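Side-chain contacts in sortase B (Streptococcus pyogenes, PDB 3PSQ), which is a class B sortase involved in pilus assembly and probably acts as a thiol-dependent transpeptidase: residues 58-61 with 62-65; 80-83 with 84-88; 110-113 with 114-118; 157-160 with 161-165. All blocks are in the same frame, centred on the assembly; numbering follows the deposited sequence. Where two conformers were deposited one is given.

Contact 1: 58-61 with 62-65; sequences LEYI and NKSV. With ZN (zinc ion), chain P.
Lys63 lies across the ring of Tyr60 and ends on the carboxylate of Glu59, which makes this the dense half of the contact. The lysine starts with CG trans to its own backbone N (chi1 -170°) and stays extended, so the methylenes pass over the ring before the ammonium group arrives. CD sits over one face in a CH-pi contact, 4.2 Å from the Tyr60 ring centroid, while CG of Lys63 comes within 3.6 Å of CE1 of Tyr60. At the edge of the same ring, in its plane, is the carbonyl O of Ser64, 3.5 Å from CE1. Beyond the ring, Lys63 NZ makes a salt bridge of 2.6 Å to Glu59 OE2, meeting the anti lone pair. That oxygen also binds zinc at 2.0 Å, whereas OE1 of Glu59 stays 2.9 Å from the metal. Such a doubly engaged oxygen is probably held firmly, and the lysine probably offsets some of the carboxylate charge around the ion. A tyrosine suits its place because its flat face accepts an aliphatic chain while its OH bonds to Asp35.

The other half is looser and wetter. Ile61 and Asn62 touch mainly as chain neighbours, and a water spans the turn by donating to Glu59 O and accepting from Asn62 N at 2.7 Å. Asn62 ND2 is hydrogen-bonded to Ser70 O. Leu58 to Ile61 form a type I beta turn, and Glu59 on it joins Asp35 and Glu55 in a carboxylate zinc site.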
# COMPACT_ATOMS: atom_id res chain seq x y z
N LEU A 58 11.99 -8.10 3.98
CA LEU A 58 12.92 -8.45 2.89
C LEU A 58 12.51 -9.77 2.23
O LEU A 58 12.82 -9.99 1.08
CB LEU A 58 14.38 -8.52 3.41
CG LEU A 58 14.99 -7.24 4.06
CD1 LEU A 58 16.34 -7.47 4.70
CD2 LEU A 58 15.15 -6.14 3.11
N GLU A 59 11.77 -10.60 2.96
CA GLU A 59 11.35 -11.93 2.55
C GLU A 59 10.79 -12.09 1.11
O GLU A 59 11.05 -13.11 0.43
CB GLU A 59 10.38 -12.53 3.58
CG GLU A 59 9.71 -13.89 3.15
CD GLU A 59 8.73 -14.39 4.18
OE1 GLU A 59 8.42 -13.61 5.11
OE2 GLU A 59 8.23 -15.53 4.08
N TYR A 60 10.03 -11.11 0.67
CA TYR A 60 9.37 -11.17 -0.62
C TYR A 60 10.06 -10.40 -1.75
O TYR A 60 9.47 -10.18 -2.79
CB TYR A 60 7.84 -10.81 -0.51
CG TYR A 60 7.09 -11.99 0.06
CD1 TYR A 60 6.68 -13.02 -0.75
CD2 TYR A 60 6.91 -12.14 1.44
CE1 TYR A 60 6.09 -14.15 -0.23
CE2 TYR A 60 6.29 -13.26 1.97
CZ TYR A 60 5.88 -14.26 1.13
OH TYR A 60 5.27 -15.40 1.61
N ILE A 61 11.32 -10.00 -1.56
CA ILE A 61 12.13 -9.52 -2.70
C ILE A 61 12.22 -10.55 -3.85
O ILE A 61 12.04 -10.19 -4.99
CB ILE A 61 13.57 -9.14 -2.27
CG1 ILE A 61 13.57 -7.94 -1.32
CG2 ILE A 61 14.47 -8.90 -3.49
CD1 ILE A 61 14.87 -7.78 -0.55
N ASN A 62 12.44 -11.82 -3.54
CA ASN A 62 12.65 -12.86 -4.56
C ASN A 62 11.77 -14.09 -4.24
O ASN A 62 12.16 -15.27 -4.42
CB ASN A 62 14.13 -13.29 -4.59
CG ASN A 62 15.02 -12.34 -5.39
OD1 ASN A 62 15.97 -11.75 -4.85
ND2 ASN A 62 14.73 -12.20 -6.68
N LYS A 63 10.56 -13.81 -3.77
CA LYS A 63 9.61 -14.86 -3.45
C LYS A 63 8.23 -14.52 -4.00
O LYS A 63 7.76 -13.40 -3.87
CB LYS A 63 9.57 -15.03 -1.93
CG LYS A 63 8.81 -16.25 -1.45
CD LYS A 63 9.13 -16.29 0.04
CE LYS A 63 8.49 -17.43 0.75
NZ LYS A 63 8.75 -17.23 2.22
N SER A 64 7.56 -15.51 -4.58
CA SER A 64 6.21 -15.30 -5.13
C SER A 64 5.11 -15.50 -4.08
O SER A 64 5.35 -16.08 -3.01
CB SER A 64 5.97 -16.34 -6.23
OG SER A 64 5.95 -17.62 -5.62
N VAL A 65 3.90 -15.09 -4.41
CA VAL A 65 2.75 -15.33 -3.53
C VAL A 65 2.56 -16.80 -3.23
O VAL A 65 2.08 -17.13 -2.15
CB VAL A 65 1.45 -14.67 -4.03
CG1 VAL A 65 1.62 -13.19 -4.04
CG2 VAL A 65 1.05 -15.16 -5.45
ZN ZN P . 6.83 -16.08 5.33
O HOH W 1 13.49 -13.14 -1.39
O HOH W 2 6.66 -18.11 5.15

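Contact 2: 80-83 with 84-88; sequences RNKV and TFEDK
Asn81 and Asp87 both carry CG beside their own backbone N (chi1 -87° and -69°), and from these positions the amide and the carboxylate swing together across the loop. Asp87 OD2 takes two donors. Asn81 ND2 reaches it over 3.0 Å along a nearly straight bond; the oxygen lies in the amide plane and is approached at its anti lone pair. Lys82 N, 2.9 Å from OD2, comes instead from above the carboxylate plane. With two N-H groups on one oxygen, rotation of the carboxylate is probably limited; an aspartate suits the place because one carboxylate oxygen can accept from both a side-chain and a backbone N-H. The second oxygen, OD1, lies against the aliphatic part of Lys82, 3.2 Å from CD, the two side chains crossing at about a right angle. The same CD packs on Glu86 CB at 3.7 Å. Lys82 NZ stays 4.5 Å from Glu86 OE1 in the conformer given, beyond salt-bridge distance, so any attraction is probably weak.

Between them the backbone folds into a type I beta turn from Lys82 to Phe85, closed by Phe85 N to Lys82 O at 3.1 Å. A water also donates to Lys82 O. Phe85 has the left-handed backbone conformation (phi 61°), and its ring leaves the turn for the interior. There it packs on Ser90 and Ile92 of strand 89-93 and on Met37 and Ala38 of strand 36-41, while Asn81 bonds to Tyr89 and Leu91 and touches Pro151 of helix 151-155.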
# COMPACT_ATOMS: atom_id res chain seq x y z
N ARG A 80 5.00 -5.48 10.45
CA ARG A 80 4.63 -4.97 11.78
C ARG A 80 3.15 -4.65 11.87
O ARG A 80 2.70 -4.25 12.91
CB ARG A 80 5.42 -3.71 12.12
CG ARG A 80 6.90 -3.94 12.38
CD ARG A 80 7.70 -2.66 12.19
NE ARG A 80 7.73 -2.19 10.81
CZ ARG A 80 8.60 -1.30 10.34
NH1 ARG A 80 9.54 -0.79 11.14
NH2 ARG A 80 8.55 -0.90 9.06
N ASN A 81 2.38 -4.82 10.80
CA ASN A 81 0.98 -4.44 10.79
C ASN A 81 0.09 -5.59 11.17
O ASN A 81 0.45 -6.74 10.98
CB ASN A 81 0.58 -3.95 9.39
CG ASN A 81 0.85 -2.49 9.18
OD1 ASN A 81 1.49 -2.10 8.18
ND2 ASN A 81 0.35 -1.65 10.08
N LYS A 82 -1.09 -5.27 11.70
CA LYS A 82 -2.16 -6.28 11.88
C LYS A 82 -2.78 -6.62 10.53
O LYS A 82 -3.08 -5.69 9.77
CB LYS A 82 -3.27 -5.73 12.78
CG LYS A 82 -2.93 -5.71 14.26
CD LYS A 82 -3.98 -4.91 15.01
CE LYS A 82 -3.62 -4.81 16.49
NZ LYS A 82 -3.62 -6.20 17.03
N VAL A 83 -2.99 -7.91 10.26
CA VAL A 83 -3.56 -8.35 8.98
C VAL A 83 -5.01 -7.89 8.79
O VAL A 83 -5.54 -7.88 7.66
CB VAL A 83 -3.48 -9.89 8.81
CG1 VAL A 83 -2.02 -10.33 8.68
CG2 VAL A 83 -4.19 -10.63 9.95
N THR A 84 -5.65 -7.50 9.88
CA THR A 84 -7.06 -7.09 9.86
C THR A 84 -7.20 -5.63 9.44
O THR A 84 -8.32 -5.11 9.34
CB THR A 84 -7.65 -7.18 11.26
OG1 THR A 84 -6.81 -6.44 12.16
CG2 THR A 84 -7.74 -8.63 11.74
N PHE A 85 -6.07 -4.96 9.19
CA PHE A 85 -6.09 -3.53 8.82
C PHE A 85 -6.69 -2.65 9.92
O PHE A 85 -7.31 -1.64 9.61
CB PHE A 85 -6.76 -3.30 7.45
CG PHE A 85 -5.94 -3.85 6.28
CD1 PHE A 85 -5.03 -3.04 5.62
CD2 PHE A 85 -6.01 -5.19 5.94
CE1 PHE A 85 -4.24 -3.55 4.62
CE2 PHE A 85 -5.21 -5.71 4.92
CZ PHE A 85 -4.32 -4.88 4.27
N GLU A 86 -6.50 -3.05 11.19
CA GLU A 86 -6.98 -2.34 12.41
C GLU A 86 -6.05 -1.20 12.84
O GLU A 86 -6.45 -0.29 13.57
CB GLU A 86 -7.04 -3.31 13.61
CG GLU A 86 -8.17 -4.35 13.66
CD GLU A 86 -7.98 -5.34 14.81
OE1 GLU A 86 -7.81 -4.91 15.98
OE2 GLU A 86 -7.98 -6.56 14.54
N ASP A 87 -4.78 -1.29 12.45
CA ASP A 87 -3.78 -0.29 12.82
C ASP A 87 -4.11 1.06 12.24
O ASP A 87 -4.91 1.16 11.30
CB ASP A 87 -2.39 -0.71 12.34
CG ASP A 87 -1.87 -1.90 13.08
OD1 ASP A 87 -2.40 -2.21 14.17
OD2 ASP A 87 -0.94 -2.55 12.60
N LYS A 88 -3.51 2.10 12.81
CA LYS A 88 -3.70 3.46 12.27
C LYS A 88 -3.21 3.59 10.83
O LYS A 88 -3.71 4.40 10.05
CB LYS A 88 -2.94 4.49 13.11
CG LYS A 88 -3.63 4.80 14.43
CD LYS A 88 -4.83 5.76 14.20
CE LYS A 88 -5.75 5.82 15.43
NZ LYS A 88 -4.96 6.18 16.66
O HOH W 3 -3.22 -3.21 10.20

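Contact 3: 110-113 with 114-118; sequences RKKS and FFNKH. With ZN (zinc ion), chain K; EDO (1,2-ethanediol), chain C.
Lys111 and Phe115 are joined by the first full backbone bond of helix 112-117, Phe115 N to Lys111 O at 2.8 Å, nearly straight at both ends. Asn116 N follows to Lys112 O at 2.8 Å, and a weak third bond runs from Lys117 N to Ser113 O. Side chains add little at this level. The CB atoms of Lys111 and Phe114 meet at 4.0 Å, and CG of Lys112 brushes ND2 of Asn116 at 3.8 Å; a lysine and an asparagine, both polar, suit this exposed side.

Lys111 holds the N-cap position, and a 1,2-ethanediol, probably from the crystallisation liquor, covers the start of the helix. Lys112 N donates to O1 of the diol over 3.0 Å, almost linearly. Ser113 N donates to O2 of the diol in the same way.

The two phenylalanines join the helix to the rest of the fold. Phe115, with CG trans to the backbone N (chi1 -176°), is turned from the N-terminal turn toward Ile135 and Gln172 of neighbouring strands. Phe114 meets Phe109 edge-to-face and offers a ring face to His118, whose CD2 lies 3.4 Å above the plane, over the centre. His118 is the first residue past the helix, and this contact of CD2 over the ring face probably helps orient the imidazole, whose NE2 binds a zinc ion at 2.1 Å.

With one histidine and three waters found as ligands, the site is consistent with a loosely held zinc ion rather than a structural one. The diol's two bonds mark Lys112 N and Ser113 N as donors at the helix start that an outside oxygen can meet.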
# COMPACT_ATOMS: atom_id res chain seq x y z
N ARG A 110 0.10 11.02 -9.79
CA ARG A 110 0.75 12.32 -9.83
C ARG A 110 -0.02 13.27 -10.75
O ARG A 110 0.11 14.49 -10.63
CB ARG A 110 2.20 12.20 -10.34
CG ARG A 110 3.12 11.31 -9.47
CD ARG A 110 4.50 11.04 -10.12
NE ARG A 110 5.29 12.26 -10.05
CZ ARG A 110 6.15 12.54 -9.08
NH1 ARG A 110 6.40 11.66 -8.12
NH2 ARG A 110 6.78 13.71 -9.08
N LYS A 111 -0.79 12.71 -11.68
CA LYS A 111 -1.50 13.51 -12.68
C LYS A 111 -2.83 14.00 -12.11
O LYS A 111 -3.66 13.20 -11.63
CB LYS A 111 -1.76 12.70 -13.95
CG LYS A 111 -0.51 12.22 -14.71
CD LYS A 111 -0.93 11.05 -15.66
CE LYS A 111 0.18 10.56 -16.63
NZ LYS A 111 -0.43 10.13 -17.97
N LYS A 112 -3.05 15.32 -12.19
CA LYS A 112 -4.29 15.94 -11.66
C LYS A 112 -5.56 15.23 -12.12
O LYS A 112 -6.35 14.78 -11.30
CB LYS A 112 -4.37 17.44 -12.01
CG LYS A 112 -5.51 18.17 -11.29
CD LYS A 112 -5.54 19.67 -11.64
CE LYS A 112 -6.68 20.40 -10.90
NZ LYS A 112 -6.99 21.77 -11.46
N SER A 113 -5.75 15.13 -13.43
CA SER A 113 -6.94 14.50 -13.97
C SER A 113 -7.10 13.06 -13.49
O SER A 113 -8.22 12.63 -13.13
CB SER A 113 -6.94 14.57 -15.50
OG SER A 113 -7.89 13.67 -16.06
N PHE A 114 -6.01 12.29 -13.48
CA PHE A 114 -6.06 10.90 -13.00
C PHE A 114 -6.40 10.82 -11.50
O PHE A 114 -7.23 10.03 -11.08
CB PHE A 114 -4.73 10.16 -13.29
CG PHE A 114 -4.80 8.66 -13.04
CD1 PHE A 114 -5.09 7.79 -14.09
CD2 PHE A 114 -4.62 8.14 -11.76
CE1 PHE A 114 -5.17 6.43 -13.87
CE2 PHE A 114 -4.71 6.76 -11.53
CZ PHE A 114 -5.00 5.92 -12.59
N PHE A 115 -5.75 11.66 -10.71
CA PHE A 115 -6.01 11.75 -9.28
C PHE A 115 -7.44 12.17 -8.94
O PHE A 115 -8.03 11.65 -8.00
CB PHE A 115 -5.05 12.75 -8.67
CG PHE A 115 -5.16 12.84 -7.17
CD1 PHE A 115 -4.52 11.90 -6.35
CD2 PHE A 115 -5.91 13.87 -6.59
CE1 PHE A 115 -4.62 11.99 -4.96
CE2 PHE A 115 -6.03 13.96 -5.20
CZ PHE A 115 -5.38 13.01 -4.38
N ASN A 116 -7.99 13.13 -9.68
CA ASN A 116 -9.41 13.49 -9.48
C ASN A 116 -10.38 12.41 -9.97
O ASN A 116 -11.50 12.34 -9.49
CB ASN A 116 -9.76 14.83 -10.12
CG ASN A 116 -9.03 16.02 -9.49
OD1 ASN A 116 -8.48 15.93 -8.38
ND2 ASN A 116 -9.02 17.14 -10.20
N LYS A 117 -9.98 11.57 -10.91
CA LYS A 117 -10.93 10.58 -11.44
C LYS A 117 -11.03 9.30 -10.62
O LYS A 117 -12.11 8.71 -10.47
CB LYS A 117 -10.64 10.25 -12.90
CG LYS A 117 -11.87 9.61 -13.60
CD LYS A 117 -11.61 9.16 -15.02
CE LYS A 117 -12.75 8.21 -15.52
NZ LYS A 117 -12.37 6.76 -15.53
N HIS A 118 -9.90 8.88 -10.07
CA HIS A 118 -9.80 7.59 -9.36
C HIS A 118 -9.47 7.87 -7.91
O HIS A 118 -8.39 8.40 -7.60
CB HIS A 118 -8.71 6.76 -10.03
CG HIS A 118 -8.96 6.54 -11.49
ND1 HIS A 118 -9.96 5.70 -11.95
CD2 HIS A 118 -8.36 7.05 -12.59
CE1 HIS A 118 -9.96 5.68 -13.27
NE2 HIS A 118 -8.98 6.48 -13.68
ZN ZN K . -9.21 5.95 -15.69
C1 EDO C . -1.71 17.56 -14.59
O1 EDO C . -0.98 17.07 -13.45
C2 EDO C . -2.29 16.41 -15.43
O2 EDO C . -3.71 16.32 -15.21
O HOH W 4 -8.04 7.72 -15.95
O HOH W 5 -7.34 4.29 -16.38
O HOH W 6 -10.68 3.90 -15.63

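Contact 4: 157-160 with 161-165; sequences SSKN and EFLNH. With ZN (zinc ion), chain O.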
# COMPACT_ATOMS: atom_id res chain seq x y z
N SER A 157 2.63 9.17 16.45
CA SER A 157 2.68 10.57 16.04
C SER A 157 1.27 11.15 16.10
O SER A 157 0.28 10.40 15.97
CB SER A 157 3.26 10.72 14.62
OG SER A 157 2.31 10.32 13.61
N SER A 158 1.16 12.46 16.26
CA SER A 158 -0.17 13.07 16.31
C SER A 158 -0.74 13.11 14.91
O SER A 158 0.02 13.08 13.94
CB SER A 158 -0.11 14.48 16.89
OG SER A 158 0.80 15.27 16.16
N LYS A 159 -2.07 13.16 14.81
CA LYS A 159 -2.74 13.26 13.51
C LYS A 159 -2.26 14.48 12.73
O LYS A 159 -2.08 14.43 11.51
CB LYS A 159 -4.28 13.26 13.64
CG LYS A 159 -5.02 13.25 12.27
CD LYS A 159 -6.51 12.83 12.36
CE LYS A 159 -6.74 11.38 11.94
NZ LYS A 159 -6.09 10.34 12.82
N ASN A 160 -2.03 15.58 13.42
CA ASN A 160 -1.61 16.79 12.73
C ASN A 160 -0.19 16.74 12.19
O ASN A 160 0.07 17.33 11.15
CB ASN A 160 -1.86 18.03 13.59
CG ASN A 160 -3.34 18.43 13.61
OD1 ASN A 160 -4.15 17.92 12.82
ND2 ASN A 160 -3.69 19.36 14.50
N GLU A 161 0.74 16.06 12.89
CA GLU A 161 2.11 15.93 12.37
C GLU A 161 2.10 14.97 11.15
O GLU A 161 2.79 15.19 10.16
CB GLU A 161 3.16 15.53 13.45
CG GLU A 161 4.52 14.91 12.92
CD GLU A 161 5.77 15.87 12.85
OE1 GLU A 161 5.63 17.09 12.55
OE2 GLU A 161 6.91 15.36 13.08
N PHE A 162 1.29 13.92 11.24
CA PHE A 162 1.12 12.95 10.17
C PHE A 162 0.57 13.63 8.91
O PHE A 162 1.15 13.51 7.82
CB PHE A 162 0.19 11.84 10.66
CG PHE A 162 -0.20 10.84 9.61
CD1 PHE A 162 0.71 9.88 9.15
CD2 PHE A 162 -1.51 10.81 9.12
CE1 PHE A 162 0.34 8.92 8.19
CE2 PHE A 162 -1.90 9.87 8.17
CZ PHE A 162 -0.97 8.92 7.70
N LEU A 163 -0.51 14.38 9.05
CA LEU A 163 -1.11 15.01 7.88
C LEU A 163 -0.27 16.14 7.30
O LEU A 163 -0.24 16.33 6.09
CB LEU A 163 -2.54 15.46 8.19
CG LEU A 163 -3.57 14.34 8.39
CD1 LEU A 163 -4.87 14.97 8.77
CD2 LEU A 163 -3.73 13.52 7.11
N ASN A 164 0.46 16.87 8.14
CA ASN A 164 1.31 17.95 7.64
C ASN A 164 2.59 17.42 6.99
O ASN A 164 3.11 18.02 6.04
CB ASN A 164 1.68 18.97 8.74
CG ASN A 164 2.46 20.19 8.20
OD1 ASN A 164 2.81 20.23 7.00
ND2 ASN A 164 2.73 21.17 9.06
N HIS A 165 3.11 16.33 7.55
CA HIS A 165 4.24 15.65 6.97
C HIS A 165 3.90 15.22 5.55
O HIS A 165 4.69 15.42 4.61
CB HIS A 165 4.59 14.39 7.77
CG HIS A 165 5.76 13.64 7.22
ND1 HIS A 165 7.06 13.94 7.56
CD2 HIS A 165 5.83 12.61 6.35
CE1 HIS A 165 7.88 13.11 6.93
NE2 HIS A 165 7.16 12.30 6.19
ZN ZN O . 7.80 15.33 8.69
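Helix 159-167 opens at Ser158, its N-cap, and the first turn is drawn together by bonds to Glu161 and Phe162. With chi1 at 55°, OG of Ser158 lies between the backbone N and the carbonyl carbon, from where it accepts a weak capping bond from Glu161 N at 3.4 Å. The carbonyl O of the same serine takes Phe162 N at 3.1 Å, with the donor only slightly tilted from the carbonyl plane, and a further weak bond from Glu161 N. Serine suits the cap because its short hydroxyl can answer an amide that has no earlier turn to bond to, and a glutamate near this end probably interacts well with the helix dipole.

Phe162 N to Ser158 O already has the i to i+4 spacing of an alpha helix, and Leu163 N to Lys159 O at 2.9 Å and Asn164 N to Asn160 O at 3.1 Å continue it. Lys159 and Leu163, one turn apart, lie side by side and point the same way, CG of Lys159 meeting CD1 of Leu163 at 3.9 Å, so the lysine's methylenes serve as a nonpolar surface.

OG of Ser157 touches CB of Phe162 at 3.9 Å, although its hydrogen bond goes to Val154 O. The phenylalanine is buried, as suits a ring that packs on Leu148 and meets the ring of Phe184 obliquely. One turn later, His165 gives ND1 to a zinc ion at 1.9 Å and NE2 to Asp145, which probably fixes the orientation of the imidazole.

In the fold
The four contacts follow one another along the chain and sit around the sortase beta sheet without touching. Contact 1 lies on the opposite side of the chain's centre from contacts 3 and 4, its centre 31 Å from each of theirs. Contacts 2 and 4 come nearest, with about 5 Å between closest atoms, and Phe184, which meets Phe162 of contact 4, also pairs by backbone with Lys88 of contact 2. Contact 1 touches the active site through Ile61 on His95, the predicted proton donor/acceptor; contact 3 lies away from it, linked indirectly by the Arg110 salt bridge to Glu191, neighbour of Cys190, the predicted nucleophile. Contacts 1, 3 and 4 each carry a separate zinc ion.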